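Carbon dioxide concentrating mechanism protein CcmK (Synechococcus elongatus, PDB 4OX6) probably forms hexameric building blocks of the carboxysome shell, the protein coat of a bacterial microcompartment that serves carbon dioxide concentration. Local coordinates at residues I44-S48 with V59-G63. Numbering follows the deposited sequence.
Sequences ITIVS and VNIRG
Thr45 pairs with Arg62 through two backbone bonds, Thr45 N to Arg62 O 3.0 Å and Arg62 N to Thr45 O 2.9 Å, in the antiparallel beta hairpin of strands 45-53 and 56-63; at the beta bulge, Val47 and Ser48 both bond Asn60, through Val47 N to Asn60 O and Asn60 N to Ser48 O. The bulge shifts the register by one residue, and the strand segments run at 134° to each other. Here Asn60 ND2 donates to Ser48 OG at 2.9 Å, the hydroxyl lying near the plane of the amide. Ser48 OG reaches this amide by sitting between its own backbone N and carbonyl carbon (chi1 64°), and also hydrogen-bonds Pro105 O. The amide is held at both ends, since Asn60 OD1 meets Ser22 OG on strand 19-26; a leucine here would probably leave both serine hydroxyls without this shared partner. Val47 CG1 rests on Arg62 CG, 3.7 Å away. From there the arginine chain bends at chi2 and chi3, and its guanidinium binds the Gln18 and Ala19 carbonyls and forms a salt bridge with Glu101. Ile46 and Ile61 share the face opposite Thr45 and Arg62; Ile46 CG2 touches Val59 CG2 at 3.6 Å, and Ile44 CD1 lies against Ile61 CG2 at 3.8 Å. Ile44 and Ile61 pack on helices 28-39 and 65-81 of the BMC domain, strand 19-26 flanks 56-63, and Asn99 of a second subunit bonds Ile46 N on the strand that is outermost within this chain.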
ATOM      1  N   ILE A  44      -5.505 -16.376 -26.533  1.00 11.11           N
ATOM      2  CA  ILE A  44      -5.547 -15.144 -25.778  1.00  9.71           C
ATOM      3  C   ILE A  44      -4.143 -14.591 -25.532  1.00 11.27           C
ATOM      4  O   ILE A  44      -3.167 -15.352 -25.665  1.00 11.84           O
ATOM      5  CB  ILE A  44      -6.367 -15.312 -24.446  1.00 10.34           C
ATOM      6  CG1 ILE A  44      -5.669 -16.198 -23.407  1.00 12.19           C
ATOM      7  CG2 ILE A  44      -7.769 -15.893 -24.744  1.00 10.61           C
ATOM      8  CD1 ILE A  44      -4.534 -15.560 -22.574  1.00 11.30           C
ATOM      9  N   THR A  45      -4.071 -13.315 -25.203  1.00 10.55           N
ATOM     10  CA  THR A  45      -2.812 -12.644 -24.844  1.00 10.43           C
ATOM     11  C   THR A  45      -2.994 -12.143 -23.403  1.00 12.37           C
ATOM     12  O   THR A  45      -4.018 -11.471 -23.090  1.00 10.77           O
ATOM     13  CB  THR A  45      -2.521 -11.441 -25.751  1.00 14.04           C
ATOM     14  OG1 THR A  45      -2.529 -11.875 -27.136  1.00 16.70           O
ATOM     15  CG2 THR A  45      -1.168 -10.869 -25.489  1.00 15.33           C
ATOM     16  N   ILE A  46      -2.015 -12.428 -22.526  1.00  9.15           N
ATOM     17  CA  ILE A  46      -1.981 -11.802 -21.217  1.00  9.04           C
ATOM     18  C   ILE A  46      -1.346 -10.430 -21.451  1.00  9.93           C
ATOM     19  O   ILE A  46      -0.277 -10.316 -22.029  1.00 10.37           O
ATOM     20  CB  ILE A  46      -1.076 -12.604 -20.274  1.00 10.57           C
ATOM     21  CG1 ILE A  46      -1.516 -14.053 -20.117  1.00 11.50           C
ATOM     22  CG2 ILE A  46      -1.132 -11.958 -18.887  1.00 10.94           C
ATOM     23  CD1 ILE A  46      -0.371 -14.995 -19.536  1.00 12.45           C
ATOM     24  N   VAL A  47      -2.064  -9.383 -21.067  1.00  9.74           N
ATOM     25  CA  VAL A  47      -1.622  -8.003 -21.303  1.00 10.06           C
ATOM     26  C   VAL A  47      -1.051  -7.287 -20.106  1.00 11.32           C
ATOM     27  O   VAL A  47      -0.245  -6.406 -20.289  1.00 12.87           O
ATOM     28  CB  VAL A  47      -2.723  -7.147 -21.981  1.00 11.17           C
ATOM     29  CG1 VAL A  47      -3.045  -7.770 -23.394  1.00 12.48           C
ATOM     30  CG2 VAL A  47      -3.995  -7.038 -21.146  1.00 10.27           C
ATOM     31  N   SER A  48      -1.508  -7.601 -18.911  1.00  9.95           N
ATOM     32  CA  SER A  48      -1.129  -6.858 -17.734  1.00  8.07           C
ATOM     33  C   SER A  48      -1.551  -7.583 -16.470  1.00 10.01           C
ATOM     34  O   SER A  48      -2.351  -8.525 -16.508  1.00  9.63           O
ATOM     35  CB  SER A  48      -1.760  -5.443 -17.721  1.00 11.45           C
ATOM     36  OG  SER A  48      -3.172  -5.571 -17.657  1.00 13.06           O
ATOM     37  N   VAL A  59      -5.135 -10.545 -13.074  1.00  9.92           N
ATOM     38  CA  VAL A  59      -4.501 -10.712 -14.395  1.00  8.85           C
ATOM     39  C   VAL A  59      -5.545 -10.375 -15.456  1.00  8.65           C
ATOM     40  O   VAL A  59      -6.709 -10.753 -15.330  1.00 10.17           O
ATOM     41  CB  VAL A  59      -3.942 -12.139 -14.605  1.00 10.71           C
ATOM     42  CG1 VAL A  59      -4.970 -13.251 -14.500  1.00  9.83           C
ATOM     43  CG2 VAL A  59      -3.178 -12.233 -15.940  1.00 11.62           C
ATOM     44  N   ASN A  60      -5.112  -9.695 -16.496  1.00  7.98           N
ATOM     45  CA  ASN A  60      -5.975  -9.211 -17.582  1.00  8.85           C
ATOM     46  C   ASN A  60      -5.547  -9.843 -18.880  1.00  9.57           C
ATOM     47  O   ASN A  60      -4.345  -9.848 -19.249  1.00 10.12           O
ATOM     48  CB  ASN A  60      -5.829  -7.703 -17.662  1.00 10.51           C
ATOM     49  CG  ASN A  60      -6.230  -7.046 -16.355  1.00  9.58           C
ATOM     50  OD1 ASN A  60      -7.338  -7.270 -15.870  1.00 12.33           O
ATOM     51  ND2 ASN A  60      -5.330  -6.262 -15.782  1.00 10.92           N
ATOM     52  N   ILE A  61      -6.499 -10.478 -19.559  1.00  8.53           N
ATOM     53  CA  ILE A  61      -6.281 -11.130 -20.840  1.00 10.92           C
ATOM     54  C   ILE A  61      -7.192 -10.522 -21.906  1.00  9.29           C
ATOM     55  O   ILE A  61      -8.310 -10.022 -21.623  1.00 10.53           O
ATOM     56  CB  ILE A  61      -6.468 -12.643 -20.733  1.00  8.75           C
ATOM     57  CG1 ILE A  61      -7.917 -13.051 -20.440  1.00  9.22           C
ATOM     58  CG2 ILE A  61      -5.504 -13.252 -19.727  1.00 10.41           C
ATOM     59  CD1 ILE A  61      -8.166 -14.550 -20.649  1.00 10.89           C
ATOM     60  N   ARG A  62      -6.762 -10.648 -23.151  1.00 10.22           N
ATOM     61  CA  ARG A  62      -7.539 -10.168 -24.289  1.00  9.32           C
ATOM     62  C   ARG A  62      -7.633 -11.240 -25.356  1.00 10.90           C
ATOM     63  O   ARG A  62      -6.676 -11.967 -25.592  1.00 11.27           O
ATOM     64  CB  ARG A  62      -6.927  -8.931 -24.932  1.00 11.09           C
ATOM     65  CG  ARG A  62      -6.678  -7.754 -24.015  1.00 11.55           C
ATOM     66  CD  ARG A  62      -7.952  -7.133 -23.384  1.00 10.03           C
ATOM     67  NE  ARG A  62      -8.879  -6.544 -24.329  1.00 12.08           N
ATOM     68  CZ  ARG A  62      -8.761  -5.338 -24.856  1.00 16.06           C
ATOM     69  NH1 ARG A  62      -7.840  -4.508 -24.471  1.00 14.27           N
ATOM     70  NH2 ARG A  62      -9.676  -4.912 -25.716  1.00 17.76           N
ATOM     71  N   GLY A  63      -8.772 -11.311 -26.031  1.00  9.98           N
ATOM     72  CA  GLY A  63      -8.940 -12.214 -27.157  1.00 11.75           C
ATOM     73  C   GLY A  63     -10.379 -12.179 -27.612  1.00 10.44           C
ATOM     74  O   GLY A  63     -11.178 -11.392 -27.053  1.00 11.00           O
TER
HETATM   75  O   HOH W   1      -5.047 -11.561 -28.271  1.00 23.93           O